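Local coordinates for protein NAD nucleotidase (Haemophilus influenzae, PDB 3ZTV) that hydrolyses NAD to adenosine and nicotinamide riboside, as a zinc-dependent periplasmic 5'-nucleotidase with pyrophosphatase activity, at residues A[50-55]-A[329-334]; A[27-32]-A[40-45]. All blocks are in the same frame, centred on the assembly; numbering follows the deposited sequence.

Contact 2 pairs the two strands of a hairpin, and contact 1 sets the helix that follows it in the chain against a sheet-edge strand some 270 residues later. The two centres are about 14 Å apart. Contact 1 is small and mostly buried, and ionic and hydroxyl groups carry it. Contact 2 is larger and partly exposed. It combines main-chain bonds, an apolar face and a charged face. Strand 284-295 is common ground: Lys52 and Asp334 of contact 1 touch its Leu294, while Val41 and Ile43 of contact 2 touch its Met295. Contact 1 lies away from the annotated sites; the His28 side chain of contact 2 is about 9 Å from that of the zinc ligand His22.

Contact 1. Residues A[50-55]-A[329-334]; sequences NAKLNK and SISLDD
Lys55 and Lys52 of the helix both reach the carboxylate of Asp334. Lys55 makes the close salt bridge, its NZ 2.8 Å from Asp334 OD1. It comes in on the anti lone pair of that oxygen, away from OD2. Lys52 NZ is 3.7 Å from the same OD1, a long salt bridge. Its hydrogen bond goes to Ser331 instead, with Lys52 NZ 2.8 Å from Ser331 OG. The Lys52 chain leaves the helix with CG anti to the backbone N (chi1 -177°) and then bends at chi2 and chi3. Its CD and CE lie against the serine hydroxyl, and CE is 3.5 Å from Asp334 OD1. Nearer the helix backbone, the methyl of Ala51 meets the CB of Asp334, CB to CB 3.8 Å.

A bond within residues 329-334 sets the carboxylate. Ser331 OG donates to the syn lone pair of Asp334 OD2 at 2.6 Å. The hydroxyl thus takes a bond from the lysine and passes one to the aspartate. The two ammonium groups probably stabilise the charged form of this buried acid.

Further out, Lys52 and Asp334 both touch Leu294 of strand 284-295. Main-chain bonds from Ser331 to Val293 and Met295 fix the strand that bears the hydroxyl. Strand 330-332 is an outermost strand of the seven-stranded mixed sheet, and helix 46-59 meets it through this salt-bridge network. Such helix-to-sheet packing belongs to the layered alpha/beta fold of calcineurin-like phosphoesterases.

Contact 2. Residues A[27-32]-A[40-45]; sequences PHETRI and KVDIGG
His28 and Ile43 exchange two backbone hydrogen bonds, His28 N to Ile43 O at 2.9 Å and Ile43 N to His28 O at 2.8 Å. Thr30 and Val41 form the other hydrogen-bonded pair, again with both N-H groups used. Between and beyond them, Glu29 with Asp42 and Arg31 with Lys40 are non-hydrogen-bonded pairs. CA-H...O contacts add to the pairing, such as Glu29 CA to Val41 O.

Most of the apolar contacts lie on the face with His28, Thr30, Val41 and Ile43. Ile43 CG1 sits over one face of the imidazole, 4.1 Å from the ring centroid, displaced toward the rim. His28 CG lies between the backbone N and the carbonyl carbon (chi1 67°), and chi2 (-79°) turns one ring face to Ile43. Thr30 CG2 touches both Val41 CG2 and Ile43 CD1. Ile32 reaches in with its end, CD1 against Val41 CG1.

These strands, 28-34 and 37-43, make a two-stranded antiparallel beta hairpin in the calcineurin-like phosphoesterase domain. The His28 side chain is about 9 Å from that of the zinc ligand His22.

The charged contacts use the other face. The aliphatic chain of Lys40 runs past Glu29, with CD 3.4 Å from Glu29 OE2. Their salt bridge is long, and water 2 joins the two ends, accepting from Lys40 NZ and donating to Glu29 OE2 at 2.6 Å. Glu29 OE1 and Asp42 OD1 share Lys299 as a salt-bridge partner. The Arg31 chain lies beside Lys40, pointing the same way, its NH2 3.6 Å from Lys40 CE. Arg31 NH2 and Lys40 NZ, like charges, come close without bonding. Trp309 makes a cation-pi contact with Lys40.

Water 1 lies in the plane of the imidazole, 2.7 Å from His28 ND1, and takes a weak bond from Gly45 N.

Contact 1. Residues A[50-55]-A[329-334]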
ATOM      1  N   ASN A  50     -29.930 -17.926 -15.456  1.00  5.11           N
ATOM      2  CA  ASN A  50     -30.904 -17.962 -14.377  1.00  6.46           C
ATOM      3  C   ASN A  50     -31.575 -19.324 -14.219  1.00  6.93           C
ATOM      4  O   ASN A  50     -31.795 -19.785 -13.095  1.00  6.57           O
ATOM      5  CB  ASN A  50     -31.921 -16.827 -14.520  1.00  5.80           C
ATOM      6  CG  ASN A  50     -31.335 -15.469 -14.135  1.00  5.84           C
ATOM      7  OD1 ASN A  50     -30.284 -15.386 -13.501  1.00  7.38           O
ATOM      8  ND2 ASN A  50     -32.023 -14.401 -14.518  1.00  6.88           N
ATOM      9  N   ALA A  51     -31.881 -19.971 -15.335  1.00  6.04           N
ATOM     10  CA  ALA A  51     -32.455 -21.315 -15.283  1.00  7.93           C
ATOM     11  C   ALA A  51     -31.505 -22.286 -14.587  1.00  6.91           C
ATOM     12  O   ALA A  51     -31.918 -23.072 -13.732  1.00  7.68           O
ATOM     13  CB  ALA A  51     -32.790 -21.811 -16.688  1.00  7.79           C
ATOM     14  N   LYS A  52     -30.233 -22.253 -14.959  1.00  6.08           N
ATOM     15  CA  LYS A  52     -29.263 -23.161 -14.358  1.00  6.92           C
ATOM     16  C   LYS A  52     -29.027 -22.865 -12.873  1.00  6.80           C
ATOM     17  O   LYS A  52     -28.972 -23.789 -12.049  1.00  6.73           O
ATOM     18  CB  LYS A  52     -27.943 -23.161 -15.143  1.00  6.76           C
ATOM     19  CG  LYS A  52     -26.909 -24.153 -14.616  1.00  7.71           C
ATOM     20  CD  LYS A  52     -26.903 -25.467 -15.377  1.00 11.80           C
ATOM     21  CE  LYS A  52     -28.151 -26.290 -15.132  1.00 10.70           C
ATOM     22  NZ  LYS A  52     -27.993 -27.704 -15.626  1.00 14.80           N
ATOM     23  N   LEU A  53     -28.888 -21.591 -12.516  1.00  6.56           N
ATOM     24  CA  LEU A  53     -28.763 -21.215 -11.108  1.00  6.28           C
ATOM     25  C   LEU A  53     -29.988 -21.679 -10.314  1.00  7.58           C
ATOM     26  O   LEU A  53     -29.850 -22.217  -9.211  1.00  7.71           O
ATOM     27  CB  LEU A  53     -28.567 -19.701 -10.954  1.00  7.19           C
ATOM     28  CG  LEU A  53     -27.221 -19.121 -11.391  1.00  6.27           C
ATOM     29  CD1 LEU A  53     -27.283 -17.593 -11.343  1.00  7.63           C
ATOM     30  CD2 LEU A  53     -26.081 -19.648 -10.540  1.00  7.41           C
ATOM     31  N   ASN A  54     -31.181 -21.489 -10.873  1.00  6.74           N
ATOM     32  CA  ASN A  54     -32.398 -21.874 -10.179  1.00  8.82           C
ATOM     33  C   ASN A  54     -32.453 -23.372  -9.934  1.00  9.05           C
ATOM     34  O   ASN A  54     -32.820 -23.816  -8.847  1.00 10.12           O
ATOM     35  CB  ASN A  54     -33.642 -21.419 -10.951  1.00  9.07           C
ATOM     36  CG  ASN A  54     -33.898 -19.926 -10.820  1.00  8.30           C
ATOM     37  OD1 ASN A  54     -33.320 -19.270  -9.957  1.00  9.83           O
ATOM     38  ND2 ASN A  54     -34.778 -19.389 -11.663  1.00 10.69           N
ATOM     39  N   LYS A  55     -32.087 -24.156 -10.936  1.00  7.64           N
ATOM     40  CA  LYS A  55     -32.126 -25.602 -10.783  1.00  9.73           C
ATOM     41  C   LYS A  55     -31.051 -26.109  -9.826  1.00  9.77           C
ATOM     42  O   LYS A  55     -31.309 -26.994  -9.008  1.00 12.28           O
ATOM     43  CB  LYS A  55     -32.017 -26.286 -12.143  1.00 10.65           C
ATOM     44  CG  LYS A  55     -33.271 -26.124 -12.973  1.00 14.33           C
ATOM     45  CD  LYS A  55     -33.206 -26.905 -14.264  1.00 18.80           C
ATOM     46  CE  LYS A  55     -32.441 -26.147 -15.332  1.00 15.93           C
ATOM     47  NZ  LYS A  55     -32.642 -26.762 -16.681  1.00 16.44           N
ATOM     48  N   SER A 329     -20.225 -31.489 -17.951  1.00  8.66           N
ATOM     49  CA  SER A 329     -19.884 -30.065 -17.878  1.00  7.92           C
ATOM     50  C   SER A 329     -20.564 -29.219 -18.957  1.00  8.18           C
ATOM     51  O   SER A 329     -20.280 -28.031 -19.070  1.00  8.02           O
ATOM     52  CB  SER A 329     -18.368 -29.880 -17.969  1.00  9.25           C
ATOM     53  OG  SER A 329     -17.690 -30.710 -17.030  1.00 13.15           O
ATOM     54  N   ILE A 330     -21.409 -29.842 -19.776  1.00  7.09           N
ATOM     55  CA  ILE A 330     -22.220 -29.140 -20.769  1.00  6.48           C
ATOM     56  C   ILE A 330     -23.665 -29.187 -20.307  1.00  7.51           C
ATOM     57  O   ILE A 330     -24.176 -30.255 -19.951  1.00  8.22           O
ATOM     58  CB  ILE A 330     -22.116 -29.795 -22.175  1.00  6.88           C
ATOM     59  CG1 ILE A 330     -20.669 -29.790 -22.671  1.00  9.23           C
ATOM     60  CG2 ILE A 330     -23.074 -29.115 -23.168  1.00  9.77           C
ATOM     61  CD1 ILE A 330     -20.066 -28.401 -22.850  1.00 12.56           C
ATOM     62  N   SER A 331     -24.336 -28.042 -20.309  1.00  7.05           N
ATOM     63  CA  SER A 331     -25.741 -27.998 -19.957  1.00  8.45           C
ATOM     64  C   SER A 331     -26.511 -27.444 -21.148  1.00  7.85           C
ATOM     65  O   SER A 331     -26.322 -26.292 -21.540  1.00  6.83           O
ATOM     66  CB  SER A 331     -25.941 -27.106 -18.737  1.00  8.38           C
ATOM     67  OG  SER A 331     -27.263 -27.200 -18.244  1.00 10.81           O
ATOM     68  N   LEU A 332     -27.382 -28.257 -21.734  1.00  8.33           N
ATOM     69  CA  LEU A 332     -28.098 -27.861 -22.955  1.00  7.62           C
ATOM     70  C   LEU A 332     -29.469 -27.245 -22.704  1.00  8.92           C
ATOM     71  O   LEU A 332     -30.270 -27.767 -21.924  1.00 10.00           O
ATOM     72  CB  LEU A 332     -28.270 -29.056 -23.904  1.00 10.74           C
ATOM     73  CG  LEU A 332     -26.995 -29.702 -24.433  1.00  8.46           C
ATOM     74  CD1 LEU A 332     -27.304 -31.057 -25.065  1.00 12.92           C
ATOM     75  CD2 LEU A 332     -26.279 -28.801 -25.422  1.00 10.30           C
ATOM     76  N   ASP A 333     -29.727 -26.128 -23.388  1.00  8.03           N
ATOM     77  CA  ASP A 333     -31.067 -25.554 -23.524  1.00  8.85           C
ATOM     78  C   ASP A 333     -31.744 -25.185 -22.210  1.00  9.40           C
ATOM     79  O   ASP A 333     -32.959 -25.326 -22.075  1.00 12.55           O
ATOM     80  CB  ASP A 333     -31.972 -26.494 -24.338  1.00 11.35           C
ATOM     81  CG  ASP A 333     -31.449 -26.744 -25.741  1.00 11.85           C
ATOM     82  OD1 ASP A 333     -30.860 -25.826 -26.354  1.00 11.17           O
ATOM     83  OD2 ASP A 333     -31.634 -27.875 -26.234  1.00 16.24           O
ATOM     84  N   ASP A 334     -30.978 -24.695 -21.239  1.00  8.61           N
ATOM     85  CA  ASP A 334     -31.599 -24.151 -20.036  1.00  8.63           C
ATOM     86  C   ASP A 334     -32.312 -22.852 -20.393  1.00  8.80           C
ATOM     87  O   ASP A 334     -31.756 -22.009 -21.087  1.00  9.49           O
ATOM     88  CB  ASP A 334     -30.560 -23.843 -18.958  1.00  9.60           C
ATOM     89  CG  ASP A 334     -29.753 -25.050 -18.553  1.00  9.70           C
ATOM     90  OD1 ASP A 334     -30.313 -25.972 -17.918  1.00 10.84           O
ATOM     91  OD2 ASP A 334     -28.546 -25.056 -18.857  1.00 11.00           O
TER

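Contact 2. Residues A[27-32]-A[40-45]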
ATOM      1  N   PRO A  27     -27.605 -15.213 -26.019  1.00  7.23           N
ATOM      2  CA  PRO A  27     -26.505 -16.128 -26.339  1.00  6.69           C
ATOM      3  C   PRO A  27     -25.556 -15.503 -27.362  1.00  7.23           C
ATOM      4  O   PRO A  27     -25.916 -14.507 -28.011  1.00  9.83           O
ATOM      5  CB  PRO A  27     -27.223 -17.341 -26.957  1.00  8.31           C
ATOM      6  CG  PRO A  27     -28.612 -17.270 -26.414  1.00  9.42           C
ATOM      7  CD  PRO A  27     -28.916 -15.796 -26.363  1.00  9.39           C
ATOM      8  N   HIS A  28     -24.360 -16.063 -27.502  1.00  8.17           N
ATOM      9  CA  HIS A  28     -23.456 -15.658 -28.572  1.00  8.31           C
ATOM     10  C   HIS A  28     -22.780 -16.890 -29.179  1.00  9.00           C
ATOM     11  O   HIS A  28     -22.790 -17.974 -28.595  1.00  9.15           O
ATOM     12  CB  HIS A  28     -22.438 -14.613 -28.090  1.00  8.06           C
ATOM     13  CG  HIS A  28     -21.455 -15.138 -27.092  1.00  9.53           C
ATOM     14  ND1 HIS A  28     -21.758 -15.303 -25.757  1.00  8.06           N
ATOM     15  CD2 HIS A  28     -20.163 -15.521 -27.232  1.00 10.46           C
ATOM     16  CE1 HIS A  28     -20.702 -15.775 -25.120  1.00  9.35           C
ATOM     17  NE2 HIS A  28     -19.720 -15.916 -25.991  1.00 11.21           N
ATOM     18  N   GLU A  29     -22.192 -16.721 -30.354  1.00  9.52           N
ATOM     19  CA  GLU A  29     -21.600 -17.846 -31.058  1.00 11.37           C
ATOM     20  C   GLU A  29     -20.174 -18.135 -30.590  1.00 11.94           C
ATOM     21  O   GLU A  29     -19.419 -17.217 -30.248  1.00 12.82           O
ATOM     22  CB  GLU A  29     -21.619 -17.559 -32.557  1.00 12.12           C
ATOM     23  CG  GLU A  29     -21.220 -18.717 -33.440  1.00 14.27           C
ATOM     24  CD  GLU A  29     -21.386 -18.376 -34.907  1.00 17.64           C
ATOM     25  OE1 GLU A  29     -22.515 -18.498 -35.424  1.00 18.01           O
ATOM     26  OE2 GLU A  29     -20.389 -17.961 -35.531  1.00 20.45           O
ATOM     27  N   THR A  30     -19.816 -19.416 -30.556  1.00 10.39           N
ATOM     28  CA  THR A  30     -18.437 -19.819 -30.335  1.00 11.96           C
ATOM     29  C   THR A  30     -18.151 -21.068 -31.175  1.00 11.40           C
ATOM     30  O   THR A  30     -19.064 -21.635 -31.778  1.00 13.64           O
ATOM     31  CB  THR A  30     -18.150 -20.082 -28.836  1.00 12.11           C
ATOM     32  OG1 THR A  30     -16.736 -20.062 -28.603  1.00 13.10           O
ATOM     33  CG2 THR A  30     -18.708 -21.431 -28.409  1.00 13.58           C
ATOM     34  N   ARG A  31     -16.895 -21.492 -31.219  1.00 11.24           N
ATOM     35  CA  ARG A  31     -16.540 -22.688 -31.972  1.00 13.17           C
ATOM     36  C   ARG A  31     -15.915 -23.745 -31.074  1.00 12.91           C
ATOM     37  O   ARG A  31     -15.068 -23.434 -30.229  1.00 14.53           O
ATOM     38  CB  ARG A  31     -15.595 -22.331 -33.119  1.00 15.62           C
ATOM     39  CG  ARG A  31     -16.184 -21.339 -34.101  1.00 18.51           C
ATOM     40  CD  ARG A  31     -15.289 -21.173 -35.309  1.00 23.48           C
ATOM     41  NE  ARG A  31     -15.690 -20.035 -36.126  1.00 24.42           N
ATOM     42  CZ  ARG A  31     -15.135 -19.731 -37.294  1.00 23.80           C
ATOM     43  NH1 ARG A  31     -14.161 -20.487 -37.779  1.00 26.92           N
ATOM     44  NH2 ARG A  31     -15.557 -18.674 -37.974  1.00 25.74           N
ATOM     45  N   ILE A  32     -16.358 -24.986 -31.251  1.00 11.33           N
ATOM     46  CA  ILE A  32     -15.841 -26.116 -30.493  1.00 12.19           C
ATOM     47  C   ILE A  32     -15.417 -27.225 -31.445  1.00 12.62           C
ATOM     48  O   ILE A  32     -15.792 -27.232 -32.622  1.00 14.90           O
ATOM     49  CB  ILE A  32     -16.906 -26.688 -29.527  1.00 10.98           C
ATOM     50  CG1 ILE A  32     -18.153 -27.136 -30.295  1.00 12.55           C
ATOM     51  CG2 ILE A  32     -17.260 -25.659 -28.444  1.00 11.70           C
ATOM     52  CD1 ILE A  32     -19.216 -27.768 -29.422  1.00 11.22           C
ATOM     53  N   LYS A  40     -19.690 -24.560 -35.162  1.00 10.59           N
ATOM     54  CA  LYS A  40     -20.238 -23.330 -34.607  1.00  9.78           C
ATOM     55  C   LYS A  40     -21.459 -23.680 -33.781  1.00 10.63           C
ATOM     56  O   LYS A  40     -22.337 -24.417 -34.239  1.00 10.48           O
ATOM     57  CB  LYS A  40     -20.647 -22.359 -35.717  1.00 12.64           C
ATOM     58  CG  LYS A  40     -19.504 -21.652 -36.431  1.00 14.23           C
ATOM     59  CD  LYS A  40     -20.040 -20.701 -37.501  1.00 17.48           C
ATOM     60  CE  LYS A  40     -18.924 -19.893 -38.146  1.00 20.39           C
ATOM     61  NZ  LYS A  40     -19.459 -18.969 -39.187  1.00 22.08           N
ATOM     62  N   VAL A  41     -21.502 -23.149 -32.561  1.00  9.89           N
ATOM     63  CA  VAL A  41     -22.606 -23.368 -31.633  1.00 10.22           C
ATOM     64  C   VAL A  41     -22.929 -22.055 -30.928  1.00  8.52           C
ATOM     65  O   VAL A  41     -22.127 -21.118 -30.964  1.00  9.32           O
ATOM     66  CB  VAL A  41     -22.252 -24.439 -30.571  1.00  9.10           C
ATOM     67  CG1 VAL A  41     -21.882 -25.752 -31.247  1.00 10.26           C
ATOM     68  CG2 VAL A  41     -21.122 -23.956 -29.654  1.00 10.79           C
ATOM     69  N   ASP A  42     -24.109 -21.981 -30.315  1.00  7.86           N
ATOM     70  CA  ASP A  42     -24.466 -20.847 -29.472  1.00  9.14           C
ATOM     71  C   ASP A  42     -24.297 -21.213 -28.003  1.00  7.61           C
ATOM     72  O   ASP A  42     -24.669 -22.321 -27.589  1.00  8.97           O
ATOM     73  CB  ASP A  42     -25.907 -20.410 -29.730  1.00  9.06           C
ATOM     74  CG  ASP A  42     -26.090 -19.806 -31.110  1.00 12.20           C
ATOM     75  OD1 ASP A  42     -25.177 -19.087 -31.564  1.00 12.24           O
ATOM     76  OD2 ASP A  42     -27.130 -20.075 -31.744  1.00 15.34           O
ATOM     77  N   ILE A  43     -23.735 -20.285 -27.228  1.00  6.57           N
ATOM     78  CA  ILE A  43     -23.564 -20.461 -25.786  1.00  8.01           C
ATOM     79  C   ILE A  43     -24.077 -19.256 -25.017  1.00  8.34           C
ATOM     80  O   ILE A  43     -24.185 -18.150 -25.548  1.00  6.82           O
ATOM     81  CB  ILE A  43     -22.085 -20.682 -25.387  1.00  8.32           C
ATOM     82  CG1 ILE A  43     -21.175 -19.603 -25.986  1.00  8.91           C
ATOM     83  CG2 ILE A  43     -21.614 -22.068 -25.803  1.00  9.62           C
ATOM     84  CD1 ILE A  43     -19.771 -19.569 -25.381  1.00 11.43           C
ATOM     85  N   GLY A  44     -24.428 -19.488 -23.760  1.00  6.76           N
ATOM     86  CA  GLY A  44     -24.685 -18.401 -22.845  1.00  6.96           C
ATOM     87  C   GLY A  44     -26.054 -17.762 -22.926  1.00  6.55           C
ATOM     88  O   GLY A  44     -27.036 -18.387 -23.340  1.00  8.04           O
ATOM     89  N   GLY A  45     -26.108 -16.495 -22.527  1.00  6.52           N
ATOM     90  CA  GLY A  45     -27.359 -15.773 -22.396  1.00  7.38           C
ATOM     91  C   GLY A  45     -27.888 -15.866 -20.976  1.00  5.90           C
ATOM     92  O   GLY A  45     -27.686 -16.874 -20.291  1.00  6.59           O
TER
HETATM   93  O   HOH W   1     -23.895 -14.793 -24.157  1.00  7.88           O
HETATM   94  O   HOH W   2     -20.457 -16.780 -37.853  1.00 25.76           O